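Local coordinates for DUF5618 domain-containing protein (Dyadobacter fermentans, PDB 3MFN), which is of unknown function but folds as a compact, mostly helical bundle of the DUF5618 family, at residues K39-N44 / G70-S75; F79-Y84 / E143-W148. All coordinates share one frame; numbering follows the deposited sequence. Where two conformers were deposited one is given.

How the contacts relate
From the N terminus the chain runs along helix 34-52, passes a short antiparallel hairpin, strands 55-56 and 59-60, and returns in helix 63-85; contact 1 (39-44 with 70-75) closes this first loop. Contact 2 (79-84 with 143-148) opens later on the same helix 63-85 and closes a longer loop, made of helices 95-103 and 107-126, when helix 132-153 comes alongside. The two loops therefore follow in series, with their centres about 12 Å apart. Helix 63-85 is common to both, and helices 34-52 and 132-153 also meet directly, Lys39 CE lying 4.1 Å from Ile146 CG2. Together the contacts tie these three helices into one bundle.

Contact 1. Residues K39-N44 / G70-S75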
loop_
_atom_site.group_PDB
_atom_site.type_symbol
_atom_site.label_atom_id
_atom_site.label_comp_id
_atom_site.label_asym_id
_atom_site.label_seq_id
_atom_site.Cartn_x
_atom_site.Cartn_y
_atom_site.Cartn_z
ATOM N N LYS A 39 8.831 8.366 17.884
ATOM C CA LYS A 39 9.850 8.554 16.869
ATOM C C LYS A 39 10.978 7.522 17.043
ATOM O O LYS A 39 11.574 7.157 16.045
ATOM C CB LYS A 39 10.458 9.955 16.900
ATOM C CG LYS A 39 9.469 11.032 16.591
ATOM C CD LYS A 39 10.062 12.380 16.782
ATOM C CE LYS A 39 9.025 13.482 16.560
ATOM N NZ LYS A 39 9.608 14.780 16.879
ATOM N N ARG A 40 11.244 7.071 18.281
ATOM C CA ARG A 40 12.202 6.005 18.472
ATOM C C ARG A 40 11.718 4.719 17.790
ATOM O O ARG A 40 12.510 4.025 17.190
ATOM C CB ARG A 40 12.541 5.809 19.946
ATOM C CG ARG A 40 13.293 7.024 20.580
ATOM C CD ARG A 40 14.498 7.459 19.737
ATOM N NE ARG A 40 15.422 6.343 19.491
ATOM C CZ ARG A 40 16.572 6.143 20.129
ATOM N NH1 ARG A 40 17.292 5.067 19.826
ATOM N NH2 ARG A 40 17.002 6.998 21.066
ATOM N N TYR A 41 10.419 4.429 17.855
ATOM C CA TYR A 41 9.849 3.242 17.196
ATOM C C TYR A 41 10.015 3.387 15.681
ATOM O O TYR A 41 10.415 2.441 14.986
ATOM C CB TYR A 41 8.360 3.060 17.510
ATOM C CG TYR A 41 7.967 2.413 18.810
ATOM C CD1 TYR A 41 7.303 1.212 18.819
ATOM C CD2 TYR A 41 8.177 3.039 20.041
ATOM C CE1 TYR A 41 6.886 0.617 19.975
ATOM C CE2 TYR A 41 7.741 2.423 21.286
ATOM C CZ TYR A 41 7.100 1.205 21.212
ATOM O OH TYR A 41 6.618 0.529 22.296
ATOM N N LEU A 42 9.664 4.553 15.160
ATOM C CA LEU A 42 9.771 4.790 13.717
ATOM C C LEU A 42 11.181 4.653 13.199
ATOM O O LEU A 42 11.408 4.000 12.177
ATOM C CB LEU A 42 9.192 6.150 13.351
ATOM C CG LEU A 42 8.965 6.499 11.889
ATOM C CD1 LEU A 42 8.139 5.432 11.117
ATOM C CD2 LEU A 42 8.268 7.904 11.787
ATOM N N ASN A 43 12.136 5.260 13.889
ATOM C CA ASN A 43 13.525 5.166 13.477
ATOM C C ASN A 43 14.121 3.819 13.677
ATOM O O ASN A 43 14.953 3.355 12.837
ATOM C CB ASN A 43 14.361 6.257 14.159
ATOM C CG ASN A 43 13.986 7.656 13.615
ATOM O OD1 ASN A 43 13.764 7.800 12.394
ATOM N ND2 ASN A 43 13.881 8.651 14.490
ATOM N N ASN A 44 13.688 3.132 14.731
ATOM C CA ASN A 44 14.096 1.732 14.876
ATOM C C ASN A 44 13.640 0.950 13.681
ATOM O O ASN A 44 14.379 0.159 13.155
ATOM C CB ASN A 44 13.517 1.066 16.140
ATOM C CG ASN A 44 14.276 1.399 17.407
ATOM O OD1 ASN A 44 13.962 0.843 18.445
ATOM N ND2 ASN A 44 15.259 2.268 17.344
ATOM N N GLY A 70 7.370 -3.031 9.933
ATOM C CA GLY A 70 6.038 -2.511 9.873
ATOM C C GLY A 70 5.325 -2.427 11.195
ATOM O O GLY A 70 4.624 -1.430 11.483
ATOM N N HIS A 71 5.394 -3.511 11.965
ATOM C CA HIS A 71 4.722 -3.569 13.237
ATOM C C HIS A 71 5.280 -2.498 14.197
ATOM O O HIS A 71 4.501 -1.715 14.837
ATOM C CB HIS A 71 4.879 -4.944 13.861
ATOM C CG HIS A 71 4.222 -5.048 15.176
ATOM N ND1 HIS A 71 2.852 -4.990 15.308
ATOM C CD2 HIS A 71 4.734 -5.056 16.433
ATOM C CE1 HIS A 71 2.547 -5.012 16.592
ATOM N NE2 HIS A 71 3.675 -5.110 17.290
ATOM N N THR A 72 6.606 -2.380 14.206
ATOM C CA THR A 72 7.274 -1.431 15.045
ATOM C C THR A 72 6.895 0.029 14.675
ATOM O O THR A 72 6.530 0.861 15.590
ATOM C CB THR A 72 8.802 -1.634 14.973
ATOM O OG1 THR A 72 9.094 -2.953 15.364
ATOM C CG2 THR A 72 9.572 -0.692 15.931
ATOM N N ALA A 73 6.979 0.358 13.385
ATOM C CA ALA A 73 6.559 1.702 12.931
ATOM C C ALA A 73 5.103 2.007 13.273
ATOM O O ALA A 73 4.809 3.058 13.816
ATOM C CB ALA A 73 6.792 1.882 11.420
ATOM N N TYR A 74 4.193 1.098 12.962
ATOM C CA TYR A 74 2.813 1.230 13.295
ATOM C C TYR A 74 2.567 1.355 14.808
ATOM O O TYR A 74 1.782 2.232 15.217
ATOM C CB TYR A 74 2.002 0.074 12.759
ATOM C CG TYR A 74 0.497 0.234 12.963
ATOM C CD1 TYR A 74 -0.191 1.247 12.321
ATOM C CD2 TYR A 74 -0.226 -0.642 13.781
ATOM C CE1 TYR A 74 -1.542 1.389 12.484
ATOM C CE2 TYR A 74 -1.590 -0.531 13.918
ATOM C CZ TYR A 74 -2.229 0.503 13.280
ATOM O OH TYR A 74 -3.541 0.668 13.449
ATOM N N SER A 75 3.258 0.564 15.628
ATOM C CA SER A 75 3.133 0.620 17.091
ATOM C C SER A 75 3.621 1.998 17.588
ATOM O O SER A 75 3.095 2.547 18.563
ATOM C CB SER A 75 3.956 -0.516 17.727
ATOM O OG SER A 75 3.402 -1.773 17.342
#
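Tyr41 and Thr72 meet between two nearly antiparallel helices, whose segment axes approach to 7.5 Å at a crossing angle of -160°. The CA atoms of Leu42 and Ala73 come within 4.5 Å, a spacing that the small side chain of Ala73 permits.

Much of the contact is side chain against backbone. The phenol ring of Tyr41 brings its edge to the carbonyl of Thr72: Thr72 O lies near the ring plane, 3.3 Å from Tyr41 CD1, and no hydrogen bond is involved. In return, Thr72 CG2 lies 3.4 Å from Tyr41 O. In Thr72, OG1 lies beside the backbone N (chi1 -58°), which leaves CG2 anti to it and turned to helix 34-52, while OG1 hydrogen-bonds to Met68 O one turn back.

Apolar contacts add to this pair. Tyr41 CE1 rests obliquely 3.9 Å from Ser75 CB, and Leu42 CD1 meets Ala73 CB at 3.8 Å. Although the CB of Leu42 points away from helix 63-85, its branched end swings back to the alanine methyl.

The polar bonds here stay within a helix. Ser75 OG donates to His71 O at 2.7 Å, from above the carbonyl plane, and that oxygen also accepts the Ser75 amide.

Around this interface, helix 132-153 packs against both partners, with Phe139 touching Leu42 and Ala73. Helix 107-126 lies against helix 63-85, where Leu120 reaches Ala73 and Phe113, Val116 and Tyr117 touch Tyr74.

Contact 2. Residues F79-Y84 / E143-W148; sequences FALDHY and EIIIDW
Helices 63-85 and 132-153 run side by side in nearly the same direction here, their segment axes 9.5 Å apart at closest approach and inclined by 23°, with the CA atoms of Ala80 and Ile146 closest, 6.1 Å apart.

The aromatic pair Tyr84 and Trp148 lies at the C-terminal end of both segments. Tyr84 presents the CD2-CE2 side of its ring to the far corner of the indole, where CE2 comes 3.6 Å from Trp148 CH2 and CD2 lies 3.8 Å from Trp148 CZ3. The planes of the two six-membered rings stand at 86°, with centroids 5.4 Å apart, and the approach is oblique, neither a stack nor an edge-to-face pair. In Trp148 the indole leaves anti to the backbone N (chi1 177°), and its benzo end reaches across toward helix 63-85. Beyond the pair, Gln105 OE1 and Arg152 NE both hydrogen-bond to the Tyr84 hydroxyl and hold that end of the side chain in place.

Aliphatic groups fill the interface toward the N-terminal side. Leu81 CD2 packs 3.8 Å from the Ile145 CG2 methyl and also sits 4.4 Å from Trp148 CZ3, bridging the isoleucine and the indole. One residue before Leu81, the Ala80 methyl faces Ile146 CG1 at 4.2 Å. No hydrogen bond crosses between the segments.

Val149, one turn beyond Ile145, touches Ala80, Leu81 and Tyr84, while helix 107-126 lines another side with Phe113 on Leu81 and Ile109 on Ile145 and Trp148. The contact is thus part of the hydrophobic core of an alpha-helical bundle, in which helices 63-85, 107-126 and 132-153 pack together.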
loop_
_atom_site.group_PDB
_atom_site.type_symbol
_atom_site.label_atom_id
_atom_site.label_comp_id
_atom_site.label_asym_id
_atom_site.label_seq_id
_atom_site.Cartn_x
_atom_site.Cartn_y
_atom_site.Cartn_z
ATOM N N PHE A 79 1.432 4.494 19.743
ATOM C CA PHE A 79 1.954 5.009 20.984
ATOM C C PHE A 79 1.684 6.526 21.148
ATOM O O PHE A 79 1.125 6.972 22.176
ATOM C CB PHE A 79 3.437 4.661 21.088
ATOM C CG PHE A 79 3.996 4.834 22.472
ATOM C CD1 PHE A 79 4.385 6.085 22.923
ATOM C CD2 PHE A 79 4.122 3.745 23.319
ATOM C CE1 PHE A 79 4.889 6.247 24.219
ATOM C CE2 PHE A 79 4.639 3.879 24.607
ATOM C CZ PHE A 79 5.002 5.147 25.074
ATOM N N ALA A 80 1.994 7.315 20.119
ATOM C CA ALA A 80 1.647 8.728 20.122
ATOM C C ALA A 80 0.140 8.897 20.272
ATOM O O ALA A 80 -0.288 9.659 21.119
ATOM C CB ALA A 80 2.165 9.459 18.843
ATOM N N LEU A 81 -0.660 8.168 19.483
ATOM C CA LEU A 81 -2.118 8.281 19.577
ATOM C C LEU A 81 -2.701 7.901 20.942
ATOM O O LEU A 81 -3.607 8.583 21.444
ATOM C CB LEU A 81 -2.830 7.531 18.440
ATOM C CG LEU A 81 -2.534 8.054 17.001
ATOM C CD1 LEU A 81 -3.159 7.188 15.933
ATOM C CD2 LEU A 81 -3.000 9.514 16.810
ATOM N N ASP A 82 -2.179 6.846 21.551
ATOM C CA ASP A 82 -2.675 6.360 22.834
ATOM C C ASP A 82 -2.417 7.392 23.899
ATOM O O ASP A 82 -3.233 7.568 24.823
ATOM C CB ASP A 82 -1.976 5.061 23.240
ATOM C CG ASP A 82 -2.471 3.876 22.446
ATOM O OD1 ASP A 82 -3.574 3.989 21.920
ATOM O OD2 ASP A 82 -1.765 2.849 22.330
ATOM N N HIS A 83 -1.275 8.064 23.778
ATOM C CA HIS A 83 -0.927 9.080 24.732
ATOM C C HIS A 83 -1.817 10.302 24.572
ATOM O O HIS A 83 -2.187 10.889 25.535
ATOM C CB HIS A 83 0.551 9.505 24.701
ATOM C CG HIS A 83 0.890 10.484 25.791
ATOM N ND1 HIS A 83 1.372 10.092 27.022
ATOM C CD2 HIS A 83 0.775 11.832 25.846
ATOM C CE1 HIS A 83 1.539 11.155 27.790
ATOM N NE2 HIS A 83 1.197 12.225 27.095
ATOM N N TYR A 84 -2.207 10.655 23.349
ATOM C CA TYR A 84 -3.063 11.831 23.136
ATOM C C TYR A 84 -4.547 11.584 23.517
ATOM O O TYR A 84 -5.202 12.437 24.136
ATOM C CB TYR A 84 -2.963 12.278 21.675
ATOM C CG TYR A 84 -3.786 13.503 21.319
ATOM C CD1 TYR A 84 -3.636 14.676 22.020
ATOM C CD2 TYR A 84 -4.682 13.496 20.259
ATOM C CE1 TYR A 84 -4.410 15.844 21.701
ATOM C CE2 TYR A 84 -5.450 14.645 19.928
ATOM C CZ TYR A 84 -5.305 15.805 20.660
ATOM O OH TYR A 84 -6.038 16.925 20.354
ATOM N N GLU A 143 5.111 9.914 10.248
ATOM C CA GLU A 143 5.671 11.099 10.877
ATOM C C GLU A 143 4.668 12.255 10.882
ATOM O O GLU A 143 4.650 13.063 11.786
ATOM C CB GLU A 143 6.978 11.525 10.188
ATOM C CG GLU A 143 7.662 12.710 10.842
ATOM C CD GLU A 143 8.499 12.327 12.089
ATOM O OE1 GLU A 143 8.648 11.119 12.400
ATOM O OE2 GLU A 143 9.067 13.249 12.720
ATOM N N ILE A 144 3.807 12.317 9.863
ATOM C CA ILE A 144 2.750 13.311 9.832
ATOM C C ILE A 144 1.824 13.170 11.012
ATOM O O ILE A 144 1.446 14.160 11.656
ATOM C CB ILE A 144 1.934 13.303 8.510
ATOM C CG1 ILE A 144 2.724 13.961 7.374
ATOM C CG2 ILE A 144 0.639 14.097 8.681
ATOM C CD1 ILE A 144 2.056 13.752 5.946
ATOM N N ILE A 145 1.473 11.941 11.324
ATOM C CA ILE A 145 0.565 11.679 12.435
ATOM C C ILE A 145 1.253 11.974 13.762
ATOM O O ILE A 145 0.652 12.528 14.678
ATOM C CB ILE A 145 0.074 10.194 12.480
ATOM C CG1 ILE A 145 -0.752 9.843 11.242
ATOM C CG2 ILE A 145 -0.751 9.976 13.742
ATOM C CD1 ILE A 145 -2.017 10.740 11.068
ATOM N N ILE A 146 2.523 11.607 13.886
ATOM C CA ILE A 146 3.217 11.867 15.155
ATOM C C ILE A 146 3.365 13.377 15.363
ATOM O O ILE A 146 3.175 13.853 16.477
ATOM C CB ILE A 146 4.553 11.158 15.238
ATOM C CG1 ILE A 146 4.309 9.647 15.263
ATOM C CG2 ILE A 146 5.304 11.694 16.476
ATOM C CD1 ILE A 146 5.482 8.727 15.002
ATOM N N ASP A 147 3.663 14.126 14.307
ATOM C CA ASP A 147 3.798 15.576 14.432
ATOM C C ASP A 147 2.459 16.205 14.755
ATOM O O ASP A 147 2.393 17.164 15.516
ATOM C CB ASP A 147 4.302 16.218 13.140
ATOM C CG ASP A 147 5.735 15.859 12.804
ATOM O OD1 ASP A 147 6.494 15.242 13.624
ATOM O OD2 ASP A 147 6.114 16.208 11.663
ATOM N N TRP A 148 1.383 15.677 14.185
ATOM C CA TRP A 148 0.055 16.202 14.498
ATOM C C TRP A 148 -0.222 16.088 16.013
ATOM O O TRP A 148 -0.678 17.047 16.662
ATOM C CB TRP A 148 -1.000 15.440 13.684
ATOM C CG TRP A 148 -2.393 15.844 13.978
ATOM C CD1 TRP A 148 -3.079 16.885 13.423
ATOM C CD2 TRP A 148 -3.310 15.196 14.871
ATOM N NE1 TRP A 148 -4.374 16.915 13.907
ATOM C CE2 TRP A 148 -4.538 15.889 14.791
ATOM C CE3 TRP A 148 -3.233 14.060 15.695
ATOM C CZ2 TRP A 148 -5.654 15.533 15.550
ATOM C CZ3 TRP A 148 -4.360 13.700 16.452
ATOM C CH2 TRP A 148 -5.551 14.448 16.373
#